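Local atomic coordinates of putative phosphatase/phosphodiesterase MPN_349 (Mycoplasma pneumoniae M129, PDB entry 1T71), a protein that probably hydrolyses phosphoester bonds, perhaps those of 2',3'-cyclic nucleotides, using two iron(III) ions held in a calcineurin-like metallophosphoesterase fold. Residues A[19-22]-A[23-27]; A[40-43]-A[44-47]; A[50-53]-A[54-57]. One frame throughout, in Å; residues are numbered along the deposited sequence.

Interaction 1: A[19-22]-A[23-27]; sequences RNII and KNNLA
Asn25 brings its side-chain amide up to the carbonyl oxygen of Ile21, one turn back along the chain, and crosses the ethyl branch of that isoleucine obliquely. Its ND2 lies 2.7 Å from Ile21 O; the bond is nearly straight (172°) and uses a lone pair in the carbonyl plane, with the acceptor also close to the plane of the amide. With chi1 at -65°, CG sits beside the backbone N and the amide turns back to the preceding helix. Asn25 ND2 also lies 3.4 Å from Ile21 CG1. Asparagine suits this place: it is the N-cap residue of helix 26-33, yet it spends its side chain on the end of the old helix instead of capping the new one.

The backbone carries the rest of the turn. Lys23 N bonds to Arg19 O and Asn24 N to Asn20 O, while Ile22 O takes Leu26 N at 2.9 Å and, weakly, Asn25 N. Asn24 folds over the same carbonyl its own backbone uses, its CG 3.2 Å from Asn20 O. Ile22 and Leu26 add a looser apolar touch, Ile22 CG2 lying 4.3 Å from Leu26 CB. Beta-branched Ile21 and Ile22 fill buried places, reaching Leu243 of strand 241-249, whereas the long chain of Lys23 carries its charge out to a salt bridge with Glu61. This break in the helical run, bridged by the Asn25 amide, joins helices 15-23 and 26-33, the two helices of the beta-alpha-beta crossover from strand 6-10 to the adjacent parallel strand 37-41.

Interaction 2: A[40-43]-A[44-47]; sequences VNAE and NTTH. With FE (Fe (III) ion), chain B; FE (Fe (III) ion), chain C.
Glu43 and Asn44, neighbours in sequence, run side by side toward the iron site. Glu43 OE1 bridges both ions, 2.2 Å from the iron of chain B and 2.2 Å from that of chain C, while Asn44 is modelled with ND2 2.1 Å from the chain B iron. An amide oxygen is the expected ligand, so the two amide atoms may be interchanged in the model. The carboxylate and amide planes are turned 83° against each other. The first torsion of Glu43 (chi1 84°) sets CG between its backbone N and carbonyl carbon, and a bend at chi2 helps bring the carboxylate to the ions. Glu43 OE2 is held separately by the backbone N of His72. Asp12, Asn71, His158, His183 and His185 complete the site, built, as in other calcineurin-like metallophosphoesterases, from loops at the ends of the central strands; Glu43 and Asn44 come from the loop after strand 37-41.

The backbone here is a type I beta turn from Ala42 to Thr45. Ala42 O accepts both Thr45 N, at 3.1 Å, and Thr45 OG1, at 2.8 Å, from the same face of its plane. Before the turn, Asn41 OD1 receives Glu43 N at 3.1 Å in an Asx turn, steadying the peptide that carries the bridging ligand. Threonine supplies the extra hydroxyl grip, and alanine's small methyl tolerates the close fit. Outward, Ala42 and Thr45 both pack on Leu59 of helix 53-62.

Interaction 3: A[50-53]-A[54-57]; sequences GLSL and KHYE
Leu51 packs its isobutyl group against the first turn of the helix, where CD1 meets the backbone of His55 and Tyr56, coming 3.6 Å from Tyr56 N. The other methyl, CD2, lies 3.9 Å from Tyr56 CB and at the edge of the ring, near its plane. A branched apolar side chain suits this buried place against the helix start.

Ser52 is the N-cap. Its OG, placed between backbone N and carbonyl carbon (chi1 67°), accepts His55 N at 2.9 Å, and the same oxygen lies over one face of the imidazole, 3.2 Å from His55 CG. Serine is short enough to turn back on its own helix in this way. Ser52 O meanwhile takes Tyr56 N at 2.8 Å, the first regular helical bond.

Leu53 O continues the helical bonding, receiving Glu57 N. Leu53 CD2 touches Tyr56 CD1 obliquely, at 4.1 Å, and the aliphatic CG of Glu57, whose side chain runs alongside.

Around this helix start, His55 ND1 is hydrogen-bonded to Thr46 and Tyr56 OH to Asp88. Leu51 and Leu53 reach Val83 of helix 80-83, while Leu51 and Tyr56 rest on Ile67 of strand 66-68.

From the N terminus the three contacts come strictly in series, none nested in or crossing another. Interaction 1 closes the bend between helices 15-23 and 26-33; interaction 2 closes the metal-binding turn after strand 37-41; interaction 3 starts helix 53-62. Folding brings them together. Arg19 NH2 of interaction 1 probably bonds to Thr45 O of interaction 2 and packs against His55 of interaction 3. Residues 40-47 and 50-57 are joined more closely: a probable hydrogen bond between Glu43 O and Gly50 N closes the loop 44-49, and Thr45 CG2 packs on Leu51 CD1. Together these links tie the iron-bearing loop to helix 15-23 before strand 37-41 and to helix 53-62 after it.

Interaction 1: A[19-22]-A[23-27]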
loop_
_atom_site.group_PDB
_atom_site.type_symbol
_atom_site.label_atom_id
_atom_site.label_comp_id
_atom_site.label_asym_id
_atom_site.label_seq_id
_atom_site.Cartn_x
_atom_site.Cartn_y
_atom_site.Cartn_z
ATOM N N ARG A 19 -2.988 -6.258 -11.133
ATOM C CA ARG A 19 -3.868 -7.371 -10.801
ATOM C C ARG A 19 -3.304 -8.686 -11.319
ATOM O O ARG A 19 -3.241 -9.671 -10.586
ATOM C CB ARG A 19 -5.266 -7.130 -11.387
ATOM C CG ARG A 19 -6.347 -6.952 -10.332
ATOM C CD ARG A 19 -7.711 -6.664 -10.952
ATOM N NE ARG A 19 -7.809 -5.270 -11.362
ATOM C CZ ARG A 19 -7.960 -4.857 -12.613
ATOM N NH1 ARG A 19 -8.036 -5.732 -13.603
ATOM N NH2 ARG A 19 -8.026 -3.560 -12.868
ATOM N N ASN A 20 -2.881 -8.691 -12.579
ATOM C CA ASN A 20 -2.337 -9.894 -13.196
ATOM C C ASN A 20 -1.020 -10.414 -12.639
ATOM O O ASN A 20 -0.858 -11.622 -12.462
ATOM C CB ASN A 20 -2.207 -9.686 -14.705
ATOM C CG ASN A 20 -3.547 -9.730 -15.407
ATOM O OD1 ASN A 20 -3.698 -9.224 -16.518
ATOM N ND2 ASN A 20 -4.534 -10.350 -14.759
ATOM N N ILE A 21 -0.069 -9.529 -12.358
ATOM C CA ILE A 21 1.198 -10.023 -11.844
ATOM C C ILE A 21 1.031 -10.576 -10.427
ATOM O O ILE A 21 1.804 -11.430 -9.998
ATOM C CB ILE A 21 2.299 -8.931 -11.882
ATOM C CG1 ILE A 21 3.659 -9.569 -11.586
ATOM C CG2 ILE A 21 1.984 -7.813 -10.887
ATOM C CD1 ILE A 21 4.842 -8.644 -11.838
ATOM N N ILE A 22 0.014 -10.105 -9.709
ATOM C CA ILE A 22 -0.231 -10.596 -8.358
ATOM C C ILE A 22 -0.898 -11.972 -8.421
ATOM O O ILE A 22 -0.575 -12.872 -7.643
ATOM C CB ILE A 22 -1.131 -9.629 -7.553
ATOM C CG1 ILE A 22 -0.334 -8.378 -7.171
ATOM C CG2 ILE A 22 -1.676 -10.331 -6.310
ATOM C CD1 ILE A 22 -1.103 -7.388 -6.331
ATOM N N LYS A 23 -1.830 -12.132 -9.350
ATOM C CA LYS A 23 -2.522 -13.405 -9.503
ATOM C C LYS A 23 -1.538 -14.489 -9.941
ATOM O O LYS A 23 -1.602 -15.618 -9.472
ATOM C CB LYS A 23 -3.649 -13.280 -10.536
ATOM C CG LYS A 23 -4.489 -14.537 -10.694
ATOM C CD LYS A 23 -4.969 -15.027 -9.335
ATOM C CE LYS A 23 -5.834 -16.277 -9.441
ATOM N NZ LYS A 23 -7.100 -16.007 -10.174
ATOM N N ASN A 24 -0.621 -14.129 -10.830
ATOM C CA ASN A 24 0.369 -15.070 -11.348
ATOM C C ASN A 24 1.571 -15.349 -10.444
ATOM O O ASN A 24 2.428 -16.148 -10.815
ATOM C CB ASN A 24 0.904 -14.573 -12.694
ATOM C CG ASN A 24 -0.163 -14.510 -13.767
ATOM O OD1 ASN A 24 0.073 -13.972 -14.848
ATOM N ND2 ASN A 24 -1.338 -15.063 -13.482
ATOM N N ASN A 25 1.653 -14.710 -9.277
ATOM C CA ASN A 25 2.815 -14.928 -8.412
ATOM C C ASN A 25 2.564 -15.079 -6.917
ATOM O O ASN A 25 3.422 -15.580 -6.194
ATOM C CB ASN A 25 3.823 -13.788 -8.615
ATOM C CG ASN A 25 4.411 -13.765 -10.010
ATOM O OD1 ASN A 25 5.312 -14.536 -10.328
ATOM N ND2 ASN A 25 3.896 -12.883 -10.854
ATOM N N LEU A 26 1.399 -14.654 -6.444
ATOM C CA LEU A 26 1.116 -14.713 -5.016
ATOM C C LEU A 26 1.261 -16.106 -4.398
ATOM O O LEU A 26 1.836 -16.253 -3.316
ATOM C CB LEU A 26 -0.277 -14.129 -4.741
ATOM C CG LEU A 26 -0.607 -13.702 -3.307
ATOM C CD1 LEU A 26 -0.948 -14.914 -2.473
ATOM C CD2 LEU A 26 0.576 -12.953 -2.708
ATOM N N ALA A 27 0.750 -17.127 -5.079
ATOM C CA ALA A 27 0.848 -18.490 -4.562
ATOM C C ALA A 27 2.311 -18.868 -4.381
ATOM O O ALA A 27 2.717 -19.330 -3.318
ATOM C CB ALA A 27 0.170 -19.472 -5.519
#

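Interaction 2: A[40-43]-A[44-47]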
loop_
_atom_site.group_PDB
_atom_site.type_symbol
_atom_site.label_atom_id
_atom_site.label_comp_id
_atom_site.label_asym_id
_atom_site.label_seq_id
_atom_site.Cartn_x
_atom_site.Cartn_y
_atom_site.Cartn_z
ATOM N N VAL A 40 -2.295 -6.044 1.204
ATOM C CA VAL A 40 -1.933 -5.216 0.062
ATOM C C VAL A 40 -2.671 -3.893 0.070
ATOM O O VAL A 40 -3.776 -3.787 0.590
ATOM C CB VAL A 40 -2.224 -5.920 -1.292
ATOM C CG1 VAL A 40 -1.773 -7.378 -1.227
ATOM C CG2 VAL A 40 -3.708 -5.822 -1.646
ATOM N N ASN A 41 -2.026 -2.871 -0.480
ATOM C CA ASN A 41 -2.647 -1.562 -0.604
ATOM C C ASN A 41 -3.224 -1.660 -2.017
ATOM O O ASN A 41 -2.488 -1.928 -2.967
ATOM C CB ASN A 41 -1.595 -0.452 -0.528
ATOM C CG ASN A 41 -2.199 0.927 -0.678
ATOM O OD1 ASN A 41 -2.883 1.209 -1.659
ATOM N ND2 ASN A 41 -1.950 1.798 0.300
ATOM N N ALA A 42 -4.533 -1.465 -2.153
ATOM C CA ALA A 42 -5.197 -1.586 -3.452
ATOM C C ALA A 42 -5.825 -0.294 -3.956
ATOM O O ALA A 42 -6.743 -0.320 -4.778
ATOM C CB ALA A 42 -6.268 -2.679 -3.371
ATOM N N GLU A 43 -5.306 0.837 -3.495
ATOM C CA GLU A 43 -5.860 2.133 -3.868
ATOM C C GLU A 43 -5.906 2.507 -5.352
ATOM O O GLU A 43 -6.623 3.437 -5.717
ATOM C CB GLU A 43 -5.143 3.250 -3.105
ATOM C CG GLU A 43 -3.853 3.705 -3.746
ATOM C CD GLU A 43 -3.709 5.210 -3.716
ATOM O OE1 GLU A 43 -2.767 5.715 -4.349
ATOM O OE2 GLU A 43 -4.540 5.887 -3.064
ATOM N N ASN A 44 -5.143 1.816 -6.199
ATOM C CA ASN A 44 -5.126 2.113 -7.640
ATOM C C ASN A 44 -5.632 0.942 -8.486
ATOM O O ASN A 44 -5.474 0.935 -9.704
ATOM C CB ASN A 44 -3.699 2.444 -8.092
ATOM C CG ASN A 44 -3.179 3.746 -7.502
ATOM O OD1 ASN A 44 -3.587 4.832 -7.909
ATOM N ND2 ASN A 44 -2.280 3.639 -6.538
ATOM N N THR A 45 -6.242 -0.046 -7.841
ATOM C CA THR A 45 -6.706 -1.233 -8.539
ATOM C C THR A 45 -7.563 -1.058 -9.793
ATOM O O THR A 45 -7.195 -1.546 -10.863
ATOM C CB THR A 45 -7.447 -2.176 -7.570
ATOM O OG1 THR A 45 -6.576 -2.533 -6.488
ATOM C CG2 THR A 45 -7.880 -3.444 -8.299
ATOM N N THR A 46 -8.695 -0.371 -9.670
ATOM C CA THR A 46 -9.617 -0.189 -10.790
ATOM C C THR A 46 -9.339 1.043 -11.662
ATOM O O THR A 46 -9.572 2.182 -11.251
ATOM C CB THR A 46 -11.053 -0.132 -10.252
ATOM O OG1 THR A 46 -11.291 -1.302 -9.454
ATOM C CG2 THR A 46 -12.068 -0.070 -11.394
ATOM N N HIS A 47 -8.855 0.796 -12.877
ATOM C CA HIS A 47 -8.509 1.863 -13.816
ATOM C C HIS A 47 -7.562 2.896 -13.200
ATOM O O HIS A 47 -7.634 4.091 -13.498
ATOM C CB HIS A 47 -9.775 2.545 -14.349
ATOM C CG HIS A 47 -10.632 1.643 -15.179
ATOM N ND1 HIS A 47 -11.784 1.057 -14.700
ATOM C CD2 HIS A 47 -10.472 1.176 -16.439
ATOM C CE1 HIS A 47 -12.295 0.267 -15.627
ATOM N NE2 HIS A 47 -11.517 0.321 -16.692
HETATM FE FE FE B . -1.032 4.902 -5.380
HETATM FE FE FE C . -1.604 7.453 -3.587
#

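Interaction 3: A[50-53]-A[54-57]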
loop_
_atom_site.group_PDB
_atom_site.type_symbol
_atom_site.label_atom_id
_atom_site.label_comp_id
_atom_site.label_asym_id
_atom_site.label_seq_id
_atom_site.Cartn_x
_atom_site.Cartn_y
_atom_site.Cartn_z
ATOM N N GLY A 50 -9.055 3.660 -7.066
ATOM C CA GLY A 50 -10.123 3.015 -6.329
ATOM C C GLY A 50 -10.238 1.523 -6.556
ATOM O O GLY A 50 -9.422 0.918 -7.263
ATOM N N LEU A 51 -11.277 0.934 -5.972
ATOM C CA LEU A 51 -11.491 -0.505 -6.067
ATOM C C LEU A 51 -12.961 -0.872 -6.272
ATOM O O LEU A 51 -13.811 -0.537 -5.444
ATOM C CB LEU A 51 -10.965 -1.162 -4.786
ATOM C CG LEU A 51 -11.063 -2.672 -4.568
ATOM C CD1 LEU A 51 -10.198 -3.416 -5.579
ATOM C CD2 LEU A 51 -10.619 -2.986 -3.142
ATOM N N SER A 52 -13.255 -1.557 -7.374
ATOM C CA SER A 52 -14.618 -1.993 -7.674
ATOM C C SER A 52 -14.890 -3.265 -6.872
ATOM O O SER A 52 -13.954 -3.898 -6.382
ATOM C CB SER A 52 -14.769 -2.298 -9.172
ATOM O OG SER A 52 -13.992 -3.433 -9.536
ATOM N N LEU A 53 -16.160 -3.642 -6.740
ATOM C CA LEU A 53 -16.516 -4.856 -6.002
ATOM C C LEU A 53 -15.915 -6.028 -6.759
ATOM O O LEU A 53 -15.349 -6.948 -6.169
ATOM C CB LEU A 53 -18.035 -5.030 -5.948
ATOM C CG LEU A 53 -18.670 -5.820 -4.795
ATOM C CD1 LEU A 53 -19.805 -6.656 -5.367
ATOM C CD2 LEU A 53 -17.660 -6.707 -4.086
ATOM N N LYS A 54 -16.058 -5.985 -8.079
ATOM C CA LYS A 54 -15.531 -7.025 -8.945
ATOM C C LYS A 54 -14.048 -7.228 -8.649
ATOM O O LYS A 54 -13.599 -8.348 -8.422
ATOM C CB LYS A 54 -15.713 -6.624 -10.414
ATOM C CG LYS A 54 -15.289 -7.692 -11.421
ATOM C CD LYS A 54 -15.305 -7.166 -12.861
ATOM C CE LYS A 54 -14.301 -6.016 -13.030
ATOM N NZ LYS A 54 -14.218 -5.477 -14.428
ATOM N N HIS A 55 -13.289 -6.139 -8.632
ATOM C CA HIS A 55 -11.861 -6.239 -8.379
ATOM C C HIS A 55 -11.516 -6.608 -6.943
ATOM O O HIS A 55 -10.480 -7.231 -6.689
ATOM C CB HIS A 55 -11.184 -4.944 -8.820
ATOM C CG HIS A 55 -11.194 -4.760 -10.307
ATOM N ND1 HIS A 55 -11.078 -3.528 -10.912
ATOM C CD2 HIS A 55 -11.319 -5.661 -11.310
ATOM C CE1 HIS A 55 -11.133 -3.678 -12.225
ATOM N NE2 HIS A 55 -11.278 -4.963 -12.491
ATOM N N TYR A 56 -12.385 -6.246 -6.004
ATOM C CA TYR A 56 -12.145 -6.590 -4.614
ATOM C C TYR A 56 -12.218 -8.107 -4.480
ATOM O O TYR A 56 -11.397 -8.722 -3.799
ATOM C CB TYR A 56 -13.180 -5.932 -3.701
ATOM C CG TYR A 56 -13.299 -6.603 -2.347
ATOM C CD1 TYR A 56 -14.168 -7.682 -2.152
ATOM C CD2 TYR A 56 -12.508 -6.196 -1.274
ATOM C CE1 TYR A 56 -14.244 -8.339 -0.920
ATOM C CE2 TYR A 56 -12.574 -6.850 -0.043
ATOM C CZ TYR A 56 -13.440 -7.919 0.126
ATOM O OH TYR A 56 -13.478 -8.570 1.336
ATOM N N GLU A 57 -13.199 -8.719 -5.134
ATOM C CA GLU A 57 -13.321 -10.171 -5.057
ATOM C C GLU A 57 -12.163 -10.833 -5.803
ATOM O O GLU A 57 -11.657 -11.868 -5.376
ATOM C CB GLU A 57 -14.681 -10.634 -5.601
ATOM C CG GLU A 57 -15.864 -10.260 -4.689
ATOM C CD GLU A 57 -15.748 -10.825 -3.259
ATOM O OE1 GLU A 57 -16.603 -10.481 -2.406
ATOM O OE2 GLU A 57 -14.817 -11.619 -2.982
#